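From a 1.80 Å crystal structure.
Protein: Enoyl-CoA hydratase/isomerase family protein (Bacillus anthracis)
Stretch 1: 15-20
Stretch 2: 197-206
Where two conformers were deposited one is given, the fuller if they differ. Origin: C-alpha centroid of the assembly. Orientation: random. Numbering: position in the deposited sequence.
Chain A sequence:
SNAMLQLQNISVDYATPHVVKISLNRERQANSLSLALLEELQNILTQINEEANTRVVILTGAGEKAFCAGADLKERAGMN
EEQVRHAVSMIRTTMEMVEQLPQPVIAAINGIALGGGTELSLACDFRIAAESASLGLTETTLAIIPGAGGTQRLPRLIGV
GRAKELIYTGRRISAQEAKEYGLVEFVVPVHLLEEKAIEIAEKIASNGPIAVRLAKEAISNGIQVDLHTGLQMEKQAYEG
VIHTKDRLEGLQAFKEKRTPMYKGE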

ATOM      1  N   ALA A  15       4.223  33.288  11.871  1.00 25.74           N
ATOM      2  CA  ALA A  15       4.037  33.576  13.288  1.00 26.72           C
ATOM      3  C   ALA A  15       4.783  32.585  14.171  1.00 26.65           C
ATOM      4  O   ALA A  15       5.468  32.985  15.104  1.00 26.23           O
ATOM      5  CB  ALA A  15       2.541  33.590  13.647  1.00 27.66           C
ATOM      6  N   THR A  16       4.656  31.296  13.848  1.00 25.87           N
ATOM      7  CA  THR A  16       5.279  30.232  14.621  1.00 25.03           C
ATOM      8  C   THR A  16       6.716  29.972  14.148  1.00 24.15           C
ATOM      9  O   THR A  16       6.936  29.693  12.965  1.00 22.95           O
ATOM     10  CB  THR A  16       4.459  28.942  14.482  1.00 26.87           C
ATOM     11  OG1 THR A  16       3.072  29.233  14.726  1.00 27.19           O
ATOM     12  CG2 THR A  16       4.963  27.868  15.457  1.00 25.99           C
ATOM     13  N   PRO A  17       7.695  30.048  15.067  1.00 21.99           N
ATOM     14  CA  PRO A  17       9.112  29.823  14.716  1.00 21.56           C
ATOM     15  C   PRO A  17       9.387  28.504  13.968  1.00 19.81           C
ATOM     16  O   PRO A  17       8.874  27.448  14.362  1.00 20.47           O
ATOM     17  CB  PRO A  17       9.808  29.814  16.073  1.00 21.94           C
ATOM     18  CG  PRO A  17       8.947  30.650  16.940  1.00 21.59           C
ATOM     19  CD  PRO A  17       7.544  30.452  16.479  1.00 23.48           C
ATOM     20  N   HIS A  18      10.189  28.596  12.903  1.00 17.49           N
ATOM     21  CA  HIS A  18      10.549  27.470  12.021  1.00 16.82           C
ATOM     22  C   HIS A  18       9.363  26.907  11.219  1.00 16.06           C
ATOM     23  O   HIS A  18       9.527  25.951  10.456  1.00 14.87           O
ATOM     24  CB  HIS A  18      11.216  26.317  12.783  1.00 17.54           C
ATOM     25  CG  HIS A  18      12.416  26.714  13.581  1.00 15.49           C
ATOM     26  ND1 HIS A  18      12.473  26.572  14.950  1.00 19.53           N
ATOM     27  CD2 HIS A  18      13.596  27.260  13.211  1.00 19.16           C
ATOM     28  CE1 HIS A  18      13.641  27.002  15.386  1.00 16.13           C
ATOM     29  NE2 HIS A  18      14.340  27.429  14.352  1.00 17.43           N
ATOM     30  N   VAL A  19       8.174  27.479  11.397  1.00 16.25           N
ATOM     31  CA  VAL A  19       6.976  26.985  10.690  1.00 15.77           C
ATOM     32  C   VAL A  19       6.305  28.089   9.888  1.00 16.90           C
ATOM     33  O   VAL A  19       6.090  29.189  10.406  1.00 16.66           O
ATOM     34  CB  VAL A  19       5.940  26.412  11.686  1.00 15.49           C
ATOM     35  CG1 VAL A  19       4.675  25.929  10.960  1.00 17.93           C
ATOM     36  CG2 VAL A  19       6.569  25.269  12.487  1.00 16.41           C
ATOM     37  N   VAL A  20       5.994  27.798   8.618  1.00 15.11           N
ATOM     38  CA  VAL A  20       5.295  28.740   7.756  1.00 15.53           C
ATOM     39  C   VAL A  20       3.950  28.124   7.392  1.00 14.66           C
ATOM     40  O   VAL A  20       3.884  26.929   7.099  1.00 14.84           O
ATOM     41  CB  VAL A  20       6.100  29.101   6.465  1.00 15.99           C
ATOM     42  CG1 VAL A  20       6.352  27.904   5.622  1.00 17.03           C
ATOM     43  CG2 VAL A  20       5.370  30.210   5.671  1.00 14.95           C
ATOM     44  N   ALA A 197      -2.459  21.163  13.681  1.00 15.59           N
ATOM     45  CA  ALA A 197      -1.424  21.252  12.642  1.00 16.39           C
ATOM     46  C   ALA A 197      -0.177  21.947  13.180  1.00 15.60           C
ATOM     47  O   ALA A 197       0.942  21.535  12.898  1.00 17.34           O
ATOM     48  CB  ALA A 197      -1.946  21.989  11.404  1.00 16.75           C
ATOM     49  N   ILE A 198      -0.367  22.992  13.962  1.00 16.74           N
ATOM     50  CA  ILE A 198       0.772  23.712  14.538  1.00 17.88           C
ATOM     51  C   ILE A 198       1.526  22.841  15.535  1.00 18.18           C
ATOM     52  O   ILE A 198       2.750  22.838  15.549  1.00 17.68           O
ATOM     53  CB  ILE A 198       0.348  25.023  15.192  1.00 18.83           C
ATOM     54  CG1 ILE A 198      -0.051  26.022  14.115  1.00 20.71           C
ATOM     55  CG2 ILE A 198       1.492  25.609  16.046  1.00 19.47           C
ATOM     56  CD1 ILE A 198      -0.653  27.304  14.663  1.00 23.16           C
ATOM     57  N   GLU A 199       0.809  22.099  16.366  1.00 19.04           N
ATOM     58  CA  GLU A 199       1.508  21.268  17.354  1.00 20.42           C
ATOM     59  C   GLU A 199       2.308  20.124  16.709  1.00 18.44           C
ATOM     60  O   GLU A 199       3.424  19.840  17.153  1.00 16.44           O
ATOM     61  CB  GLU A 199       0.599  20.859  18.516  1.00 22.07           C
ATOM     62  CG  GLU A 199       0.355  22.079  19.432  1.00 26.56           C
ATOM     63  CD  GLU A 199      -0.528  21.811  20.626  1.00 31.18           C
ATOM     64  OE1 GLU A 199      -0.855  20.636  20.893  1.00 34.70           O
ATOM     65  OE2 GLU A 199      -0.893  22.797  21.309  1.00 34.39           O
ATOM     66  N   ILE A 200       1.784  19.521  15.642  1.00 17.39           N
ATOM     67  CA  ILE A 200       2.538  18.478  14.915  1.00 17.34           C
ATOM     68  C   ILE A 200       3.722  19.119  14.191  1.00 15.89           C
ATOM     69  O   ILE A 200       4.831  18.588  14.225  1.00 16.92           O
ATOM     70  CB  ILE A 200       1.652  17.689  13.938  1.00 17.26           C
ATOM     71  CG1 ILE A 200       0.613  16.895  14.723  1.00 20.33           C
ATOM     72  CG2 ILE A 200       2.498  16.743  13.067  1.00 18.06           C
ATOM     73  CD1 ILE A 200      -0.367  16.150  13.851  1.00 24.72           C
ATOM     74  N   ALA A 201       3.502  20.288  13.582  1.00 14.88           N
ATOM     75  CA  ALA A 201       4.576  21.024  12.923  1.00 14.97           C
ATOM     76  C   ALA A 201       5.680  21.379  13.926  1.00 15.66           C
ATOM     77  O   ALA A 201       6.859  21.269  13.605  1.00 15.68           O
ATOM     78  CB  ALA A 201       4.026  22.311  12.241  1.00 13.94           C
ATOM     79  N   GLU A 202       5.296  21.828  15.129  1.00 16.60           N
ATOM     80  CA  GLU A 202       6.272  22.186  16.172  1.00 16.50           C
ATOM     81  C   GLU A 202       7.105  20.982  16.600  1.00 15.93           C
ATOM     82  O   GLU A 202       8.305  21.107  16.852  1.00 15.75           O
ATOM     83  CB  GLU A 202       5.588  22.813  17.406  1.00 16.98           C
ATOM     84  CG  GLU A 202       5.068  24.215  17.198  1.00 20.13           C
ATOM     85  CD  GLU A 202       4.339  24.747  18.415  1.00 27.70           C
ATOM     86  OE1 GLU A 202       3.844  23.938  19.241  1.00 32.09           O
ATOM     87  OE2 GLU A 202       4.238  25.976  18.529  1.00 29.03           O
ATOM     88  N   LYS A 203       6.475  19.818  16.705  0.60 15.98           N
ATOM     89  CA  LYS A 203       7.221  18.613  17.053  0.60 16.47           C
ATOM     90  C   LYS A 203       8.269  18.318  15.992  0.60 15.14           C
ATOM     91  O   LYS A 203       9.440  18.114  16.305  0.60 15.53           O
ATOM     92  CB  LYS A 203       6.304  17.402  17.206  0.60 16.45           C
ATOM     93  CG  LYS A 203       7.052  16.088  17.482  0.60 19.31           C
ATOM     94  CD  LYS A 203       8.014  16.194  18.665  0.60 19.60           C
ATOM     95  CE  LYS A 203       8.575  14.842  19.036  0.60 19.55           C
ATOM     96  NZ  LYS A 203       9.461  14.826  20.226  0.60 12.44           N
ATOM     97  N   ILE A 204       7.854  18.321  14.733  1.00 14.40           N
ATOM     98  CA  ILE A 204       8.791  18.032  13.628  1.00 13.50           C
ATOM     99  C   ILE A 204       9.902  19.082  13.596  1.00 13.74           C
ATOM    100  O   ILE A 204      11.075  18.747  13.393  1.00 11.82           O
ATOM    101  CB  ILE A 204       8.050  17.930  12.277  1.00 12.97           C
ATOM    102  CG1 ILE A 204       7.086  16.750  12.319  1.00 15.24           C
ATOM    103  CG2 ILE A 204       9.046  17.755  11.131  1.00 13.56           C
ATOM    104  CD1 ILE A 204       6.099  16.660  11.132  1.00 15.58           C
ATOM    105  N   ALA A 205       9.538  20.342  13.846  1.00 14.82           N
ATOM    106  CA  ALA A 205      10.516  21.432  13.900  1.00 16.07           C
ATOM    107  C   ALA A 205      11.550  21.271  15.021  1.00 17.05           C
ATOM    108  O   ALA A 205      12.637  21.852  14.939  1.00 19.11           O
ATOM    109  CB  ALA A 205       9.795  22.792  14.042  1.00 16.59           C
ATOM    110  N   SER A 206      11.201  20.562  16.104  1.00 17.45           N
ATOM    111  CA  SER A 206      12.142  20.348  17.210  1.00 18.04           C
ATOM    112  C   SER A 206      13.122  19.189  16.923  1.00 16.84           C
ATOM    113  O   SER A 206      14.101  19.008  17.646  1.00 18.11           O
ATOM    114  CB  SER A 206      11.404  20.124  18.545  1.00 18.97           C
ATOM    115  OG  SER A 206      10.673  18.899  18.519  1.00 22.13           O
TER

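This is a small, mainly apolar packing contact in which a tight turn and the start of a strand rest on one side of a helix, with no hydrogen bond crossing between them. The two stretches bury 263 Å², both sides summed.

The turn is type II and runs from Thr16 to Val19. It is closed by a backbone hydrogen bond from Val19 N to Thr16 O at 3.0 Å. His18 sits in it with a positive phi of 66°. Thr16, His18 and Val19 all point their CA-to-CB bonds toward the helix, while that of Pro17 points sideways and the residue makes no contact.

On the helix, the contact residues are Ile198, Ala201, Glu202 and Ala205. Counted from Ile198, the others follow at three, four and seven residues, which places all four along one side.

Val19 is buried and forms the apolar centre, with chi1 t. Val19 CG1 and CG2 both lie 3.9 Å from Ala201 CB, and CG2 is also 4.4 Å from Ala205 CB. Both alanines are buried, and their CA-to-CB bonds point toward the first stretch. Alanine suits a close approach, since its side chain is a single methyl; the CA atoms of Val19 and Ala201 are 6.8 Å apart.

Ala205 also meets His18, whose CB is 4.0 Å from Ala205 CB. The imidazole ring extends beyond this contact, and His18 remains partly exposed.

Thr16 covers the other end. Thr16 OG1 and Thr16 CG2 each lie 4.2 Å from Ile198 CG2, and Thr16 CG2 is also 3.7 Å from Glu202 OE2. The CA-to-CB bonds of Ile198 and Glu202 point sideways. The branched apolar side chain of Ile198 still lies beside Thr16 at a partly exposed position, and the extended chain of Glu202 brings its end nearer. The carboxylate stays at the exposed margin, which suits its charge.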